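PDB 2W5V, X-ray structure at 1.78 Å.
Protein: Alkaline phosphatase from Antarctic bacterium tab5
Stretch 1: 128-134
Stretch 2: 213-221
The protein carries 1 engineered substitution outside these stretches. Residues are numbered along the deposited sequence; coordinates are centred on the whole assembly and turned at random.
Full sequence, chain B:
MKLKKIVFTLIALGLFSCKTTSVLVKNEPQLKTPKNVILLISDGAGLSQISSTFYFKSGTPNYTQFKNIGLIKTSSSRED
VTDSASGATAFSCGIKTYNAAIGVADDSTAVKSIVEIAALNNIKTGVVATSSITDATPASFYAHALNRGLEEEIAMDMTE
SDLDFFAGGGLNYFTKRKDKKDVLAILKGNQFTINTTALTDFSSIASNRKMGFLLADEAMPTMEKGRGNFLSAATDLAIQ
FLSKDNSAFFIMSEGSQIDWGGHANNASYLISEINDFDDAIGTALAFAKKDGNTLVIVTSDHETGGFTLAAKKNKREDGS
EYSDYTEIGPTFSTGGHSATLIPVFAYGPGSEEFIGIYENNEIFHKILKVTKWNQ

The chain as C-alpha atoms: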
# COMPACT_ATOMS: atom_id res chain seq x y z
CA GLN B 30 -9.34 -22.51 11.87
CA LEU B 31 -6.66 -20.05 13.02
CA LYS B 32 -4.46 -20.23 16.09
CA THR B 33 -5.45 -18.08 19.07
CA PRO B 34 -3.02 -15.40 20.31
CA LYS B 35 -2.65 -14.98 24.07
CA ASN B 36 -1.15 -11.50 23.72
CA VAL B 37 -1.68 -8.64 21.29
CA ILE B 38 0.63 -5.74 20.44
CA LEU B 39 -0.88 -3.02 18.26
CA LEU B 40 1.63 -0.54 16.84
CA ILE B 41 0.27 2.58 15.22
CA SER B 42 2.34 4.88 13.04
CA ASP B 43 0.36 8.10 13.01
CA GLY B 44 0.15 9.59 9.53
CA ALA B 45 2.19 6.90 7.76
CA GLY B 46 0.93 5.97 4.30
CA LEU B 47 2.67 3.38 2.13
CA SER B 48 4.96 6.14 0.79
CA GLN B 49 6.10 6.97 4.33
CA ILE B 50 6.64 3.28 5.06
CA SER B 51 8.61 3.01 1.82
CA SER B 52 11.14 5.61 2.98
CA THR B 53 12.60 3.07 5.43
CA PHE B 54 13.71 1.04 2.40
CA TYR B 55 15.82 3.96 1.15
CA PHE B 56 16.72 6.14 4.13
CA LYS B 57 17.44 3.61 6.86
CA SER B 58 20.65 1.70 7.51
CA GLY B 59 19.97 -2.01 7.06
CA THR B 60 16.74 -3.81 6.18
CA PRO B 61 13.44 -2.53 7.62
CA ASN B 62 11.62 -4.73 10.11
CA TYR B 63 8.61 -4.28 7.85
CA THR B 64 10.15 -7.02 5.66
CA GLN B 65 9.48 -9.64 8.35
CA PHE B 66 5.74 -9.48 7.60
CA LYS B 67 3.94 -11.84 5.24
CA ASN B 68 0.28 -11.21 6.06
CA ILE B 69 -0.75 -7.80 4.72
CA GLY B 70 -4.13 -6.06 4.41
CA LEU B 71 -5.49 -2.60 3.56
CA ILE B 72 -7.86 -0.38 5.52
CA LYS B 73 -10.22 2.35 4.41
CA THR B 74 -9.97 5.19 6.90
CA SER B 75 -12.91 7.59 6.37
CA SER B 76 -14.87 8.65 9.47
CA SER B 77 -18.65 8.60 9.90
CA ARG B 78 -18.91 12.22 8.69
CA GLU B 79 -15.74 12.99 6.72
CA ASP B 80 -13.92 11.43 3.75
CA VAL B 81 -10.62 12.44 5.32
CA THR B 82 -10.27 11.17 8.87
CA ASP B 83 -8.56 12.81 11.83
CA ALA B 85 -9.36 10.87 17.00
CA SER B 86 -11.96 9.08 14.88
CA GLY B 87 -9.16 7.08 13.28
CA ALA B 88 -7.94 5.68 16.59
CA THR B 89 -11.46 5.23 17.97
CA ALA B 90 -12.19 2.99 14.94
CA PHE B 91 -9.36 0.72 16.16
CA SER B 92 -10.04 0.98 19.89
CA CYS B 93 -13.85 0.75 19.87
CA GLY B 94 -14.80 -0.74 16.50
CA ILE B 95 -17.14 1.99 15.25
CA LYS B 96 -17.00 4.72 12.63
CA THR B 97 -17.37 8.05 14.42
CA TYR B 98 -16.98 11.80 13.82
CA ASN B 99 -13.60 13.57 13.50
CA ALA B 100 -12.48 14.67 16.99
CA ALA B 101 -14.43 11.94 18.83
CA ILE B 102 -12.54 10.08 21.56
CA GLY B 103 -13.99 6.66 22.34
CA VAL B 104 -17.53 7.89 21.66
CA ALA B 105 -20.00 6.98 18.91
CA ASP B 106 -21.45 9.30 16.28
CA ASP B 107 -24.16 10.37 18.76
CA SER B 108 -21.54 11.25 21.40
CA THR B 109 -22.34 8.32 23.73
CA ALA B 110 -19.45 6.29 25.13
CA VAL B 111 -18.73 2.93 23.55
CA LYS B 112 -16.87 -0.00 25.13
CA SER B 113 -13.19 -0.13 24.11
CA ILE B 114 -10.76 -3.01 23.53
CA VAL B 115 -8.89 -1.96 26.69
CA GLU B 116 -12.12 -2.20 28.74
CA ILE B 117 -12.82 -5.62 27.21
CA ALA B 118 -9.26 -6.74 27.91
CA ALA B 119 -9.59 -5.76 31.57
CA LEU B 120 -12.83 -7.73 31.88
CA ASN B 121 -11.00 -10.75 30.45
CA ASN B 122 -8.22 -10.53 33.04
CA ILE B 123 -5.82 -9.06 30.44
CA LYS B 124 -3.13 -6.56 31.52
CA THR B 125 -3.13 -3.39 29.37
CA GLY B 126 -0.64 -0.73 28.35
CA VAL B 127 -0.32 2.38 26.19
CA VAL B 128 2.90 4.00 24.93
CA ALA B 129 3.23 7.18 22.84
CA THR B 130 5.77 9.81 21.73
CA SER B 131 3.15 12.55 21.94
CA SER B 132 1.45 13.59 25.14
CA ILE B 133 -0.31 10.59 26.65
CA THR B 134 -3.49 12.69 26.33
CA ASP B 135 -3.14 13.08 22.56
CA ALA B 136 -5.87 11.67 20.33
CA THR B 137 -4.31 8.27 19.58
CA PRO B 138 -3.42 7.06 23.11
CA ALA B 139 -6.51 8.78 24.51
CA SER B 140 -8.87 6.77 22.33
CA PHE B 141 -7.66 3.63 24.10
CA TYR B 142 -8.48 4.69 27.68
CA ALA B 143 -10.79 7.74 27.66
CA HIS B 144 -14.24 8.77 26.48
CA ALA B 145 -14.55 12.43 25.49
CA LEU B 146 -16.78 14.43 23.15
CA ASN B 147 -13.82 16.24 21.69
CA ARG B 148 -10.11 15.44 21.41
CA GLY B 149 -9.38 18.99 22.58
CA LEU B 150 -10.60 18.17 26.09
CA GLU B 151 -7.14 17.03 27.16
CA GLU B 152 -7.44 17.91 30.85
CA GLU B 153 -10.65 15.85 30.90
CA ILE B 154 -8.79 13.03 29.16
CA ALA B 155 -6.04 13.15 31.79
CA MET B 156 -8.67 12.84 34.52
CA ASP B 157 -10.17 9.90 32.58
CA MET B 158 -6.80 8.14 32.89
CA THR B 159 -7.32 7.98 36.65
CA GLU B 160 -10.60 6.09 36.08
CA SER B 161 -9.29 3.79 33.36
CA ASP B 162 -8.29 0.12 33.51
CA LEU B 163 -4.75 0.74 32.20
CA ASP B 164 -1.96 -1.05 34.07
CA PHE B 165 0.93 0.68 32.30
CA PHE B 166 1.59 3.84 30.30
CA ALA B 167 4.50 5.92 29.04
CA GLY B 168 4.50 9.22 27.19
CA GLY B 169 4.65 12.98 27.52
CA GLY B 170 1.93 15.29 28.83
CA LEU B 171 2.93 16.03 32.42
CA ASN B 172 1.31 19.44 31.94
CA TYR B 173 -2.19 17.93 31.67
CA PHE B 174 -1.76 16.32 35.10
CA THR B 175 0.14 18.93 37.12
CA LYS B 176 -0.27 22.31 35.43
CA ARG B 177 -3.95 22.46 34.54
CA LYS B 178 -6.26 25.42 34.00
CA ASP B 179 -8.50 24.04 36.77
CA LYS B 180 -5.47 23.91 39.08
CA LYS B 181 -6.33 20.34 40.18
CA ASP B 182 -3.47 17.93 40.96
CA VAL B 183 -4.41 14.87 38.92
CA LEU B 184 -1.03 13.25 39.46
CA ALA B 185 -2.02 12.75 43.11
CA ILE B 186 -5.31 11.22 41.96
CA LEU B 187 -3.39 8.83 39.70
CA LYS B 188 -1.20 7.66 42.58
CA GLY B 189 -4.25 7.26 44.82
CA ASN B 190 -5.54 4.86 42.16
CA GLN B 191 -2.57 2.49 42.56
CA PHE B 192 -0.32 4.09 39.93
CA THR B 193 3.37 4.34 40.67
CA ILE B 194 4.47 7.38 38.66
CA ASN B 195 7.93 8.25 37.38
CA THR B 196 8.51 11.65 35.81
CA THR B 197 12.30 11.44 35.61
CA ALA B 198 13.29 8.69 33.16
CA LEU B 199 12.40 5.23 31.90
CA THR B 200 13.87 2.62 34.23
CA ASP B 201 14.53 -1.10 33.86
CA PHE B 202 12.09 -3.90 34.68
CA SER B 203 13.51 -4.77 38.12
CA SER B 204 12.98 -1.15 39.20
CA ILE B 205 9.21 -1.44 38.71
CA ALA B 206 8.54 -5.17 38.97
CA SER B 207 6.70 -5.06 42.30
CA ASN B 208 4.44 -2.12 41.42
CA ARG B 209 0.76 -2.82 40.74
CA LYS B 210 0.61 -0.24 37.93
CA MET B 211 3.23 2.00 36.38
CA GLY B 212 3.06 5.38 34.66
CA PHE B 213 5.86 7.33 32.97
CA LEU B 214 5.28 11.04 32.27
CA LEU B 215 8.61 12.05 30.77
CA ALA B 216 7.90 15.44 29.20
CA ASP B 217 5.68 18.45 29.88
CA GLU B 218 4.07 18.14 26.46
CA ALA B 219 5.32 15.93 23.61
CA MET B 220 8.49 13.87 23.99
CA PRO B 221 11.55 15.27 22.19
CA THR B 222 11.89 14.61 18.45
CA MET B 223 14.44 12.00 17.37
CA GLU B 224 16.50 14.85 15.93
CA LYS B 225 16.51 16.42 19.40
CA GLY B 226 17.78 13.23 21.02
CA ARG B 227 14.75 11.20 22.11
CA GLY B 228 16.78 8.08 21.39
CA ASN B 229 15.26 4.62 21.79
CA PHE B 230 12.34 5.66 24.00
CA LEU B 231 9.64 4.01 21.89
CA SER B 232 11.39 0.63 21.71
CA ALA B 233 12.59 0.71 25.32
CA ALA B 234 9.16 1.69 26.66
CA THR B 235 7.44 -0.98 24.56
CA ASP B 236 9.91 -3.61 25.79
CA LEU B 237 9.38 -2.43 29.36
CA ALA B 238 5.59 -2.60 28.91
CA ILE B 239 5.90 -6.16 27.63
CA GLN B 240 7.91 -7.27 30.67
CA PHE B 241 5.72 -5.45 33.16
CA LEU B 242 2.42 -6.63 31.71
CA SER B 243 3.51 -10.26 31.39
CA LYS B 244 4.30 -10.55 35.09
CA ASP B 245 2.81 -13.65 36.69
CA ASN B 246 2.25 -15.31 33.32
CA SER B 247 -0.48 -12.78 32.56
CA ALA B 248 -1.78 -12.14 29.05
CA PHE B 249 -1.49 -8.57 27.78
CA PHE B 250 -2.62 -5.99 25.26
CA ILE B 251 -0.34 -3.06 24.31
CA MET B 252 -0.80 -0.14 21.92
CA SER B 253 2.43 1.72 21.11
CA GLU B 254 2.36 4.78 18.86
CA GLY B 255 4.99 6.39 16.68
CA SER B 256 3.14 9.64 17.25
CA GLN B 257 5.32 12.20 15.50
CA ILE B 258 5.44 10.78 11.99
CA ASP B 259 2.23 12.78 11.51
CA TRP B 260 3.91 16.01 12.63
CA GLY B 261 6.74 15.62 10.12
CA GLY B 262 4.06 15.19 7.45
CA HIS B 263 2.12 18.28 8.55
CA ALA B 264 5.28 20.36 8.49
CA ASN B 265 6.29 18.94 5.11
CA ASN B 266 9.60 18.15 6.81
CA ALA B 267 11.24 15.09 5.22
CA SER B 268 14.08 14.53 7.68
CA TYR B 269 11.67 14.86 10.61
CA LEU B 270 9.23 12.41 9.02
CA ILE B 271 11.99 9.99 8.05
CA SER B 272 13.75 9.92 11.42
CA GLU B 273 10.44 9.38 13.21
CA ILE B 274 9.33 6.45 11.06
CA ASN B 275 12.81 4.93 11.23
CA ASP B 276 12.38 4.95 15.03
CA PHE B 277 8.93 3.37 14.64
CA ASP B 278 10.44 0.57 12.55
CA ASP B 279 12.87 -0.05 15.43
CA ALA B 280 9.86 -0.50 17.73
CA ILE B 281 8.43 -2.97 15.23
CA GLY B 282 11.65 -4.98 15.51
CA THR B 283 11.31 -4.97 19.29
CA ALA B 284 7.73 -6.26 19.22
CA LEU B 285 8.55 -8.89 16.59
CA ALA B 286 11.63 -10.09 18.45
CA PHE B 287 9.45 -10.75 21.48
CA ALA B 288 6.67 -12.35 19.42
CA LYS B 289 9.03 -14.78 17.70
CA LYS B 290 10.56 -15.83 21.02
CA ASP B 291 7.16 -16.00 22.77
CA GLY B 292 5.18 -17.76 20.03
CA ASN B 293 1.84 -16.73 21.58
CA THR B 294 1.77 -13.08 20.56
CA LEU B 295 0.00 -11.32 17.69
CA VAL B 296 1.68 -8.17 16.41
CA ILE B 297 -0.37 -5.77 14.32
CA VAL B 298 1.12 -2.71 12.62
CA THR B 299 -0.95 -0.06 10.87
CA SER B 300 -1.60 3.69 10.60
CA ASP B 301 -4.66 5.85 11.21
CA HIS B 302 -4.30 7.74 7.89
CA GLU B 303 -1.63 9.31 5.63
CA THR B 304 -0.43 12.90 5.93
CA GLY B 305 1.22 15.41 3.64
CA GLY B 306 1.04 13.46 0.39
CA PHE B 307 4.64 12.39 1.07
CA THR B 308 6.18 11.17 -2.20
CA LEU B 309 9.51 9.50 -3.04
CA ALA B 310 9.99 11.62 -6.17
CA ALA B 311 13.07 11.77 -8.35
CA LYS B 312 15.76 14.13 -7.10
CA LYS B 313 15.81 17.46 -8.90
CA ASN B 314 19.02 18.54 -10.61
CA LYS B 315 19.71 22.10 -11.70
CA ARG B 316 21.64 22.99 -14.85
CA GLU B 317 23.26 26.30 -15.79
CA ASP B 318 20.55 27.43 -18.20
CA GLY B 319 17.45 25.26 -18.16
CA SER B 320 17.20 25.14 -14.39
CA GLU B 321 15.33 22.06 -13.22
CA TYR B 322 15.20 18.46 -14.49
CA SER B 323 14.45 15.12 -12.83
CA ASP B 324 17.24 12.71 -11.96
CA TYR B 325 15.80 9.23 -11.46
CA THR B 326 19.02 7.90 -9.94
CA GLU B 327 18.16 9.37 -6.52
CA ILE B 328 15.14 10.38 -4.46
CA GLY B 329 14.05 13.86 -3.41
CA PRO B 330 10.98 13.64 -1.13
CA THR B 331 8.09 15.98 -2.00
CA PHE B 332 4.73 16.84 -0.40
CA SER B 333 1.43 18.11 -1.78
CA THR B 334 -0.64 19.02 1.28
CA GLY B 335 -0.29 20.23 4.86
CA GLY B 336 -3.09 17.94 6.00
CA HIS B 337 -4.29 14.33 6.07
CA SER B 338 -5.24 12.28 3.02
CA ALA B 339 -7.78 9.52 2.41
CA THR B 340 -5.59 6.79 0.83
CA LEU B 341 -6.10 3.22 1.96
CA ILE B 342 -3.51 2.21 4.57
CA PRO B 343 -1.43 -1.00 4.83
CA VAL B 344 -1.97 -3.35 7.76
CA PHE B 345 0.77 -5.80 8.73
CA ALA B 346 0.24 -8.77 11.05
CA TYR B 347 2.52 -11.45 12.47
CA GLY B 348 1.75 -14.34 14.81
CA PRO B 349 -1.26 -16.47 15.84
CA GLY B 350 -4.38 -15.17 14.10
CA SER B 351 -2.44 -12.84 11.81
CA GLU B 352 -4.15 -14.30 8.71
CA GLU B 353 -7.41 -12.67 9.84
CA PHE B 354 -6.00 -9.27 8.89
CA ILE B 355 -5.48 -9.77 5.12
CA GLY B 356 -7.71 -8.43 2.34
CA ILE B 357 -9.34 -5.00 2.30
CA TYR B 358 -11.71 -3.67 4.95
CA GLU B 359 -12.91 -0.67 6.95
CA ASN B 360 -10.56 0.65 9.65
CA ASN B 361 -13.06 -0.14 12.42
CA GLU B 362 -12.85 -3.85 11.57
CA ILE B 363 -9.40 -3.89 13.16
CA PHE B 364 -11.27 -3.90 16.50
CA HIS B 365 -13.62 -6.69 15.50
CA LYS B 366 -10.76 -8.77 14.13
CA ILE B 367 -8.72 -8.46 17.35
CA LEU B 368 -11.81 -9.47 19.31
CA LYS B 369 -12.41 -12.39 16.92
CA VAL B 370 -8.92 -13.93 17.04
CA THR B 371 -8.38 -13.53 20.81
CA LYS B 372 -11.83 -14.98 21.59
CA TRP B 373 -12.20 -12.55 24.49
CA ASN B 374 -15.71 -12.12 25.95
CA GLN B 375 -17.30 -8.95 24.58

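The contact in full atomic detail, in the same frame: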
# COMPACT_ATOMS: atom_id res chain seq x y z
N VAL B 128 1.66 3.24 25.07
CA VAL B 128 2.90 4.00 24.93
C VAL B 128 2.76 4.97 23.76
O VAL B 128 2.13 4.62 22.75
CB VAL B 128 4.10 3.05 24.69
CG1 VAL B 128 5.35 3.84 24.34
CG2 VAL B 128 4.34 2.19 25.92
N ALA B 129 3.33 6.17 23.89
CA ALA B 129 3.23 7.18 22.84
C ALA B 129 4.38 8.18 22.89
O ALA B 129 4.93 8.42 23.96
CB ALA B 129 1.91 7.92 22.96
N THR B 130 4.73 8.78 21.75
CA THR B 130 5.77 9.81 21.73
C THR B 130 5.17 11.22 21.79
O THR B 130 5.89 12.21 21.91
CB THR B 130 6.72 9.69 20.52
OG1 THR B 130 5.97 9.79 19.30
CG2 THR B 130 7.46 8.37 20.55
N SER B 131 3.85 11.30 21.68
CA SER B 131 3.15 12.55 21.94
C SER B 131 2.83 12.62 23.43
O SER B 131 3.29 11.80 24.22
CB SER B 131 1.83 12.58 21.15
OG SER B 131 1.02 11.45 21.48
N SER B 132 2.04 13.61 23.81
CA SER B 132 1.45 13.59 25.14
C SER B 132 0.62 12.32 25.26
O SER B 132 0.04 11.84 24.28
CB SER B 132 0.57 14.82 25.35
OG SER B 132 -0.28 14.65 26.47
N ILE B 133 0.52 11.77 26.47
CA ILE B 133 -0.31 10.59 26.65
C ILE B 133 -1.80 10.94 26.48
O ILE B 133 -2.65 10.05 26.38
CB ILE B 133 -0.05 9.91 28.01
CG1 ILE B 133 -0.50 8.45 27.96
CG2 ILE B 133 -0.71 10.67 29.15
CD1 ILE B 133 0.42 7.56 27.10
N THR B 134 -2.10 12.23 26.42
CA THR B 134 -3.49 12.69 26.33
C THR B 134 -3.85 13.02 24.89
O THR B 134 -4.98 13.45 24.62
CB THR B 134 -3.73 13.96 27.17
OG1 THR B 134 -2.90 15.02 26.67
CG2 THR B 134 -3.41 13.71 28.64
N PHE B 213 4.71 6.47 33.26
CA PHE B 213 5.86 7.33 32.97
C PHE B 213 5.40 8.59 32.24
O PHE B 213 4.87 8.51 31.12
CB PHE B 213 6.88 6.60 32.10
CG PHE B 213 7.60 5.47 32.80
CD1 PHE B 213 8.78 5.71 33.50
CD2 PHE B 213 7.12 4.17 32.73
CE1 PHE B 213 9.46 4.67 34.12
CE2 PHE B 213 7.78 3.13 33.35
CZ PHE B 213 8.96 3.37 34.05
N LEU B 214 5.59 9.75 32.88
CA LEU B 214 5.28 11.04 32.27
C LEU B 214 6.57 11.82 32.10
O LEU B 214 6.98 12.56 33.00
CB LEU B 214 4.27 11.81 33.15
CG LEU B 214 2.85 11.23 33.18
CD1 LEU B 214 2.02 11.84 34.32
CD2 LEU B 214 2.15 11.42 31.83
N LEU B 215 7.21 11.67 30.94
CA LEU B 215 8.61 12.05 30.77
C LEU B 215 8.85 13.36 30.03
O LEU B 215 9.98 13.66 29.63
CB LEU B 215 9.38 10.91 30.09
CG LEU B 215 9.30 9.57 30.83
CD1 LEU B 215 10.08 8.50 30.09
CD2 LEU B 215 9.79 9.73 32.28
N ALA B 216 7.80 14.14 29.85
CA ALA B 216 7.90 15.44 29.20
C ALA B 216 6.68 16.25 29.58
O ALA B 216 5.64 15.69 29.91
CB ALA B 216 7.98 15.28 27.68
N ASP B 217 6.80 17.58 29.54
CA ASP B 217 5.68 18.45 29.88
C ASP B 217 4.59 18.33 28.84
O ASP B 217 3.41 18.24 29.17
CB ASP B 217 6.14 19.90 30.01
CG ASP B 217 7.08 20.13 31.18
OD1 ASP B 217 7.22 19.21 32.02
OD2 ASP B 217 7.68 21.22 31.26
N GLU B 218 4.99 18.34 27.57
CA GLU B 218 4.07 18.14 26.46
C GLU B 218 4.50 16.90 25.66
O GLU B 218 4.51 15.80 26.19
CB GLU B 218 4.01 19.39 25.58
CG GLU B 218 3.48 20.62 26.33
CD GLU B 218 1.97 20.58 26.53
OE1 GLU B 218 1.48 21.09 27.56
OE2 GLU B 218 1.27 20.02 25.65
N ALA B 219 4.86 17.07 24.39
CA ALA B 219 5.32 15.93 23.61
C ALA B 219 6.73 15.55 24.04
O ALA B 219 7.48 16.39 24.54
CB ALA B 219 5.29 16.25 22.12
N MET B 220 7.10 14.29 23.83
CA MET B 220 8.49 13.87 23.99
C MET B 220 9.33 14.59 22.94
O MET B 220 8.80 15.09 21.95
CB MET B 220 8.62 12.36 23.77
CG MET B 220 7.79 11.51 24.72
SD MET B 220 8.44 11.59 26.39
CE MET B 220 10.06 10.84 26.14
N PRO B 221 10.65 14.65 23.16
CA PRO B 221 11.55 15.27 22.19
C PRO B 221 11.45 14.58 20.83
O PRO B 221 11.06 13.41 20.78
CB PRO B 221 12.94 15.03 22.80
CG PRO B 221 12.68 14.90 24.27
CD PRO B 221 11.35 14.22 24.39

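How do the two backbones meet? Stretch 1 leaves its strand and turns a corner at Thr-130 and Ser-131, while stretch 2 continues from its own strand into a loop that returns beside that corner. The CA atoms of Ser-131 and Ala-219 lie 4.3 Å apart, close enough that main chain packs against main chain.

What bonds them? A single hydrogen bond crosses the contact, from Met-220 N to Thr-130 O, at 3.1 Å and with an angle of 141° at the hydrogen. Because both partners are backbone atoms, it depends on chain path rather than on side-chain identity.

Which side chains pack across the contact? Ile-133 points toward stretch 2, and its CG2 meets CD2 of Leu-214 at 4.0 Å. Leu-214 starts sideways, but its m, t rotamer brings its end nearer; two buried, branched apolar chains suit this spot. Met-220 points toward stretch 1, with CG 4.3 Å from Ala-129 O, before its end leads away.

What occupies the serine hydroxyls beside this packing? Main chain continues to pack here, with Ala-219 CA 4.0 Å from Ser-132 N. The buried serines have their hydroxyls occupied locally: Ser-131 OG donates to Ser-132 O at 3.0 Å, and Ser-132 OG to Thr-134 OG1 at 2.7 Å.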